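PDB 1W2W: methylthioribose-1-phosphate isomerase from Saccharomyces cerevisiae, which catalyses the interconversion of methylthioribose-1-phosphate and methylthioribulose-1-phosphate in the methionine salvage pathway, this chain being the N-terminal piece of the enzyme. Local coordinates for residues G60-L65 with E142-D147; E4-D9 with I56-S61; K160-V165 with R199-D204. All coordinates share one frame; numbering follows the deposited sequence.

Interaction 1. Residues G60-L65 with E142-D147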
# COMPACT_ATOMS: atom_id res chain seq x y z
N GLY A 60 -17.19 -13.39 19.44
CA GLY A 60 -18.60 -13.63 19.17
C GLY A 60 -19.19 -14.67 20.11
O GLY A 60 -20.22 -14.42 20.76
N SER A 61 -18.53 -15.82 20.18
CA SER A 61 -18.93 -16.91 21.07
C SER A 61 -18.96 -16.46 22.53
O SER A 61 -19.93 -16.71 23.24
CB SER A 61 -17.99 -18.11 20.90
OG SER A 61 -18.07 -18.61 19.58
N LEU A 62 -17.91 -15.78 22.98
CA LEU A 62 -17.83 -15.29 24.34
C LEU A 62 -18.94 -14.30 24.67
O LEU A 62 -19.47 -14.31 25.79
CB LEU A 62 -16.46 -14.66 24.64
CG LEU A 62 -15.32 -15.65 24.82
CD1 LEU A 62 -13.99 -14.90 24.83
CD2 LEU A 62 -15.47 -16.44 26.11
N SER A 63 -19.33 -13.47 23.70
CA SER A 63 -20.36 -12.46 23.95
C SER A 63 -21.73 -13.10 24.19
O SER A 63 -22.57 -12.52 24.89
CB SER A 63 -20.42 -11.41 22.83
OG SER A 63 -21.11 -11.88 21.69
N VAL A 64 -21.96 -14.28 23.62
CA VAL A 64 -23.18 -15.04 23.90
C VAL A 64 -23.15 -15.52 25.36
O VAL A 64 -24.15 -15.43 26.09
CB VAL A 64 -23.32 -16.25 22.95
CG1 VAL A 64 -24.66 -16.96 23.19
CG2 VAL A 64 -23.24 -15.81 21.49
N LEU A 65 -22.00 -16.02 25.79
CA LEU A 65 -21.86 -16.48 27.16
C LEU A 65 -22.01 -15.33 28.17
O LEU A 65 -22.73 -15.47 29.16
CB LEU A 65 -20.55 -17.25 27.39
CG LEU A 65 -20.28 -17.70 28.83
CD1 LEU A 65 -21.34 -18.69 29.32
CD2 LEU A 65 -18.89 -18.33 28.94
N GLU A 142 -13.21 -24.85 25.18
CA GLU A 142 -12.68 -25.81 24.22
C GLU A 142 -12.28 -25.12 22.92
O GLU A 142 -11.21 -25.40 22.39
CB GLU A 142 -13.67 -26.93 23.95
CG GLU A 142 -13.74 -27.91 25.12
CD GLU A 142 -15.03 -28.70 25.12
OE1 GLU A 142 -15.60 -28.91 24.03
OE2 GLU A 142 -15.47 -29.10 26.23
N LEU A 143 -13.14 -24.23 22.44
CA LEU A 143 -12.84 -23.44 21.23
C LEU A 143 -11.51 -22.71 21.39
O LEU A 143 -10.62 -22.76 20.52
CB LEU A 143 -13.99 -22.45 20.94
CG LEU A 143 -13.77 -21.44 19.81
CD1 LEU A 143 -13.82 -22.13 18.45
CD2 LEU A 143 -14.77 -20.28 19.89
N ILE A 144 -11.36 -22.02 22.52
CA ILE A 144 -10.16 -21.24 22.78
C ILE A 144 -8.95 -22.16 22.99
O ILE A 144 -7.88 -21.96 22.41
CB ILE A 144 -10.39 -20.29 23.99
CG1 ILE A 144 -11.38 -19.18 23.60
CG2 ILE A 144 -9.07 -19.69 24.49
CD1 ILE A 144 -12.01 -18.44 24.77
N ASP A 145 -9.09 -23.19 23.82
CA ASP A 145 -7.91 -23.98 24.15
C ASP A 145 -7.43 -24.78 22.93
O ASP A 145 -6.22 -24.93 22.71
CB ASP A 145 -8.20 -24.92 25.31
CG ASP A 145 -8.38 -24.18 26.62
OD1 ASP A 145 -8.07 -22.97 26.68
OD2 ASP A 145 -8.83 -24.75 27.65
N GLU A 146 -8.38 -25.28 22.15
CA GLU A 146 -8.04 -25.92 20.88
C GLU A 146 -7.45 -24.94 19.87
O GLU A 146 -6.54 -25.30 19.13
CB GLU A 146 -9.24 -26.66 20.28
CG GLU A 146 -9.68 -27.87 21.11
CD GLU A 146 -10.94 -28.54 20.60
OE1 GLU A 146 -11.35 -28.29 19.44
OE2 GLU A 146 -11.53 -29.35 21.35
N ASP A 147 -7.95 -23.71 19.82
CA ASP A 147 -7.38 -22.73 18.90
C ASP A 147 -5.88 -22.56 19.17
O ASP A 147 -5.07 -22.62 18.25
CB ASP A 147 -8.12 -21.40 18.97
CG ASP A 147 -7.62 -20.40 17.96
OD1 ASP A 147 -8.10 -20.47 16.81
OD2 ASP A 147 -6.76 -19.54 18.22
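Leu62 and Ile144 meet by their methyls, and Ser61 and Leu143 pack beside them, in a helix-to-helix contact of the bundle at the N-terminal end of the enzyme: helix 53-73 lies against the long helix 129-168. The contact is slender, burying 112 Å² in total, and the backbones stay well apart, with Ser61 CA and Leu143 CA separated by 8.9 Å.

The apolar part is one methyl pair. Leu62 CD1 lies 4.1 Å from Ile144 CD1, and the two side chains cross at about a right angle and touch through these methyls alone among the atoms of the two segments. Phe8 of strand 6-9 packs on both of these residues.

The second part is packing of a leucine methyl on a serine. This is a van der Waals contact, since Leu143 CD2 is a methyl; the hydrogen bond of the Ser61 hydroxyl goes to Ala57 O, one turn back in its own helix, with OG 2.8 Å from that oxygen. Ser115 of helix 111-124 touches both Ser61 and Leu143, bringing a third helix to this side. Leu143 CG stands anti to the backbone N (chi1 173°), and from there its CD2 approaches Ser61 OG to 3.7 Å and Ser61 CB to 4.0 Å.

Interaction 2. Residues E4-D9 with I56-S61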
# COMPACT_ATOMS: atom_id res chain seq x y z
N GLU A 4 -2.32 -10.03 23.56
CA GLU A 4 -3.51 -10.86 23.73
C GLU A 4 -4.74 -10.09 23.26
O GLU A 4 -5.16 -9.13 23.90
CB GLU A 4 -3.64 -11.32 25.19
CG GLU A 4 -4.88 -12.17 25.47
CD GLU A 4 -4.83 -12.98 26.76
OE1 GLU A 4 -4.28 -12.51 27.79
OE2 GLU A 4 -5.38 -14.11 26.76
N ALA A 5 -5.33 -10.50 22.14
CA ALA A 5 -6.49 -9.80 21.59
C ALA A 5 -7.68 -9.88 22.52
O ALA A 5 -8.47 -8.94 22.63
CB ALA A 5 -6.86 -10.35 20.22
N ILE A 6 -7.82 -11.02 23.19
CA ILE A 6 -9.02 -11.29 23.98
C ILE A 6 -8.59 -11.75 25.36
O ILE A 6 -7.85 -12.72 25.48
CB ILE A 6 -9.88 -12.36 23.27
CG1 ILE A 6 -10.39 -11.82 21.93
CG2 ILE A 6 -11.06 -12.80 24.16
CD1 ILE A 6 -10.86 -12.92 20.98
N VAL A 7 -9.05 -11.05 26.39
CA VAL A 7 -8.69 -11.43 27.75
C VAL A 7 -9.93 -12.04 28.39
O VAL A 7 -10.89 -11.33 28.70
CB VAL A 7 -8.17 -10.25 28.56
CG1 VAL A 7 -7.78 -10.72 29.97
CG2 VAL A 7 -6.94 -9.64 27.86
N PHE A 8 -9.87 -13.36 28.58
CA PHE A 8 -10.98 -14.18 29.03
C PHE A 8 -10.65 -14.74 30.41
O PHE A 8 -9.82 -15.64 30.53
CB PHE A 8 -11.18 -15.33 28.03
CG PHE A 8 -12.18 -16.37 28.47
CD1 PHE A 8 -13.29 -16.01 29.21
CD2 PHE A 8 -12.01 -17.70 28.12
CE1 PHE A 8 -14.22 -16.97 29.61
CE2 PHE A 8 -12.92 -18.66 28.51
CZ PHE A 8 -14.03 -18.30 29.26
N ASP A 9 -11.26 -14.19 31.46
CA ASP A 9 -11.06 -14.74 32.79
C ASP A 9 -12.14 -15.78 33.05
O ASP A 9 -13.31 -15.44 33.25
CB ASP A 9 -11.16 -13.61 33.82
CG ASP A 9 -10.91 -14.07 35.23
OD1 ASP A 9 -10.81 -15.28 35.51
OD2 ASP A 9 -10.80 -13.24 36.15
N ILE A 56 -12.46 -13.24 15.84
CA ILE A 56 -13.86 -12.87 15.62
C ILE A 56 -14.81 -13.94 16.16
O ILE A 56 -15.75 -13.63 16.89
CB ILE A 56 -14.11 -12.60 14.13
CG1 ILE A 56 -13.35 -11.34 13.70
CG2 ILE A 56 -15.62 -12.52 13.83
CD1 ILE A 56 -13.23 -11.17 12.20
N ALA A 57 -14.55 -15.20 15.80
CA ALA A 57 -15.34 -16.33 16.30
C ALA A 57 -15.30 -16.43 17.82
O ALA A 57 -16.31 -16.72 18.47
CB ALA A 57 -14.89 -17.63 15.67
N ILE A 58 -14.12 -16.23 18.40
CA ILE A 58 -13.98 -16.33 19.85
C ILE A 58 -14.72 -15.21 20.58
O ILE A 58 -15.46 -15.48 21.53
CB ILE A 58 -12.49 -16.37 20.27
CG1 ILE A 58 -11.84 -17.68 19.80
CG2 ILE A 58 -12.36 -16.22 21.80
CD1 ILE A 58 -10.30 -17.61 19.72
N VAL A 59 -14.52 -13.96 20.16
CA VAL A 59 -15.26 -12.87 20.83
C VAL A 59 -16.77 -12.98 20.64
O VAL A 59 -17.54 -12.72 21.57
CB VAL A 59 -14.77 -11.45 20.45
CG1 VAL A 59 -15.27 -11.04 19.07
CG2 VAL A 59 -15.32 -10.43 21.47
N GLY A 60 -17.19 -13.39 19.44
CA GLY A 60 -18.60 -13.63 19.17
C GLY A 60 -19.19 -14.67 20.11
O GLY A 60 -20.22 -14.42 20.76
N SER A 61 -18.53 -15.82 20.18
CA SER A 61 -18.93 -16.91 21.07
C SER A 61 -18.96 -16.46 22.53
O SER A 61 -19.93 -16.71 23.24
CB SER A 61 -17.99 -18.11 20.90
OG SER A 61 -18.07 -18.61 19.58
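Ile6 lays its terminal methyl over the branch of Ile58, with CD1 3.7 Å from Ile58 CG2 and 3.9 Å from Ile58 CB. The two side chains cross obliquely, and the touching is done from the strand by a single atom. That same CD1 reaches the backbone of the helix as well, coming within 3.9 Å of Val59 N, and it lies 4.2 Å from Val59 CB. Ile6 therefore sits across two successive residues of one helical turn, and accounts for 70 of the 125 Å² buried between the segments.

Torsions explain the reach. Ile6 has CG1 beside the backbone N (chi1 -65°) and an extended second torsion of 162°, which carries CD1 outward to the helix. On the other side, Ile58 CG2 lies anti to its own backbone N, and this branch is the one offered to the strand. The nearest CA atoms are those of Ile6 and Val59, 7.2 Å apart.

All three touching residues are buried. Strand 6-9 is an outermost strand, within this chain, of the three-stranded antiparallel sheet, and pairs with strand 17-21, whose Val20 touches both Ile6 and Val59. Helix 53-73 thus packs against one face of the sheet through Ile6 and Val20, while Ile58 also meets Leu143 and Ile144 of helix 129-168, and Ala57 meets Ser115 of helix 111-124.

Interaction 3. Residues K160-V165 with R199-D204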
# COMPACT_ATOMS: atom_id res chain seq x y z
N LYS A 160 8.35 -27.35 9.93
CA LYS A 160 9.02 -28.60 9.57
C LYS A 160 8.90 -28.85 8.07
O LYS A 160 9.86 -29.24 7.40
CB LYS A 160 8.43 -29.77 10.37
CG LYS A 160 8.86 -31.17 9.91
CD LYS A 160 8.38 -32.24 10.90
CE LYS A 160 8.50 -33.68 10.38
NZ LYS A 160 9.52 -33.86 9.32
N TYR A 161 7.71 -28.58 7.52
CA TYR A 161 7.47 -28.81 6.11
C TYR A 161 8.40 -27.96 5.25
O TYR A 161 9.04 -28.48 4.32
CB TYR A 161 5.99 -28.58 5.76
CG TYR A 161 5.67 -28.88 4.32
CD1 TYR A 161 5.30 -30.16 3.91
CD2 TYR A 161 5.74 -27.88 3.36
CE1 TYR A 161 5.02 -30.43 2.60
CE2 TYR A 161 5.46 -28.15 2.05
CZ TYR A 161 5.11 -29.41 1.67
OH TYR A 161 4.83 -29.65 0.34
N LEU A 162 8.51 -26.66 5.55
CA LEU A 162 9.41 -25.81 4.78
C LEU A 162 10.88 -26.23 4.93
O LEU A 162 11.61 -26.31 3.94
CB LEU A 162 9.23 -24.32 5.11
CG LEU A 162 10.12 -23.35 4.33
CD1 LEU A 162 9.81 -23.41 2.84
CD2 LEU A 162 9.90 -21.91 4.86
N ILE A 163 11.30 -26.50 6.16
CA ILE A 163 12.68 -26.94 6.38
C ILE A 163 12.98 -28.20 5.58
O ILE A 163 14.04 -28.31 4.96
CB ILE A 163 12.98 -27.12 7.87
CG1 ILE A 163 12.91 -25.77 8.58
CG2 ILE A 163 14.35 -27.80 8.08
CD1 ILE A 163 13.88 -24.70 8.07
N ASP A 164 12.04 -29.14 5.57
CA ASP A 164 12.20 -30.38 4.82
C ASP A 164 12.29 -30.15 3.31
O ASP A 164 13.13 -30.75 2.62
CB ASP A 164 11.06 -31.36 5.11
CG ASP A 164 11.15 -31.97 6.51
OD1 ASP A 164 12.21 -31.91 7.17
OD2 ASP A 164 10.17 -32.55 7.02
N VAL A 165 11.43 -29.27 2.78
CA VAL A 165 11.48 -28.87 1.38
C VAL A 165 12.84 -28.28 1.00
O VAL A 165 13.42 -28.64 -0.04
CB VAL A 165 10.37 -27.85 1.06
CG1 VAL A 165 10.66 -27.13 -0.25
CG2 VAL A 165 9.01 -28.56 1.01
N ARG A 199 6.79 -18.05 13.92
CA ARG A 199 7.30 -18.21 15.28
C ARG A 199 8.02 -19.54 15.47
O ARG A 199 9.06 -19.59 16.13
CB ARG A 199 6.19 -18.04 16.31
CG ARG A 199 5.83 -16.59 16.52
CD ARG A 199 4.56 -16.38 17.34
NE ARG A 199 4.51 -15.00 17.85
CZ ARG A 199 3.40 -14.30 18.02
NH1 ARG A 199 2.22 -14.84 17.72
NH2 ARG A 199 3.47 -13.06 18.49
N SER A 200 7.46 -20.61 14.91
CA SER A 200 8.11 -21.92 14.98
C SER A 200 9.43 -21.95 14.23
O SER A 200 10.43 -22.50 14.72
CB SER A 200 7.18 -23.02 14.44
OG SER A 200 6.06 -23.17 15.30
N LEU A 201 9.44 -21.33 13.05
CA LEU A 201 10.69 -21.18 12.30
C LEU A 201 11.73 -20.39 13.10
O LEU A 201 12.93 -20.71 13.06
CB LEU A 201 10.41 -20.53 10.94
CG LEU A 201 9.79 -21.47 9.89
CD1 LEU A 201 9.37 -20.64 8.67
CD2 LEU A 201 10.80 -22.56 9.46
N TRP A 202 11.30 -19.37 13.82
CA TRP A 202 12.24 -18.57 14.60
C TRP A 202 12.84 -19.39 15.74
O TRP A 202 14.03 -19.29 16.02
CB TRP A 202 11.60 -17.27 15.11
CG TRP A 202 12.60 -16.39 15.83
CD1 TRP A 202 12.50 -15.91 17.10
CD2 TRP A 202 13.85 -15.90 15.32
NE1 TRP A 202 13.59 -15.15 17.41
CE2 TRP A 202 14.44 -15.13 16.34
CE3 TRP A 202 14.53 -16.04 14.11
CZ2 TRP A 202 15.68 -14.50 16.18
CZ3 TRP A 202 15.76 -15.42 13.95
CH2 TRP A 202 16.32 -14.66 14.98
N LYS A 203 12.02 -20.21 16.39
CA LYS A 203 12.52 -21.10 17.42
C LYS A 203 13.59 -22.05 16.89
O LYS A 203 14.64 -22.24 17.51
CB LYS A 203 11.38 -21.91 18.03
CG LYS A 203 11.82 -22.76 19.21
CD LYS A 203 10.66 -23.46 19.89
CE LYS A 203 11.16 -24.27 21.08
NZ LYS A 203 10.06 -25.10 21.66
N ASP A 204 13.32 -22.65 15.75
CA ASP A 204 14.28 -23.51 15.05
C ASP A 204 15.57 -22.75 14.72
O ASP A 204 16.67 -23.28 14.90
CB ASP A 204 13.62 -24.02 13.76
CG ASP A 204 14.57 -24.79 12.88
OD1 ASP A 204 14.91 -25.96 13.22
OD2 ASP A 204 15.00 -24.31 11.81
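Within 199-204, Leu201 touches both Leu162 and Ile163 of helix 129-168, and Asp204, one turn on, touches Ile163. Taken in order, Arg199 forms salt bridges with an acidic side chain of another protein chain, and Ser200 OG bonds to Tyr191 OH and Asp156 OD1. Leu201 has CG beside the backbone N (chi1 -76°), from where its two methyls part: CD1 lies 4.1 Å from Leu162 CD2, the side chains crossing at about a right angle, whereas CD2 lies 3.9 Å from Ile163 CG1, the side chains sliding past each other in opposite directions. Asp204 ends the walk, its OD2 3.9 Å from Ile163 CD1. This is packing against a carboxylate whose charge is met by Lys208. An alanine in place of Ile163 would probably open a gap beside Leu201 CD2 and strip the apolar cover from Asp204 OD2.

The axes of the two short segments are inclined at 58° and approach to 10.6 Å, a separation spanned by the side chains. Leu162 and Ile163 also touch Phe175 of strand 174-179 and, at the subunit interface, an aromatic side chain and the backbone of another chain, respectively. This helix-strand-helix succession is consistent with the start of the Rossmann-like domain of the eIF-2B alpha/beta/delta family.

In the fold
From the N terminus, interaction 2 is the first to close: helix 53-73 comes back against strand 6-9 after an intervening span that includes the other two strands of the sheet. Interaction 1 opens on that same helix, sharing Gly60 and Ser61 with interaction 2, and closes a longer, mainly helical loop at helix 129-168. Their centres are 7 Å apart, and they touch directly, Leu62 CD1 lying 3.7 Å from Ile6 CG2, so strand and helices pack into one continuous core. Interaction 3 follows in series, its centre 29 Å from that of interaction 1. Helix 129-168 serves both, running from the N-terminal bundle to the strand 174-179 and helix 194-210 region.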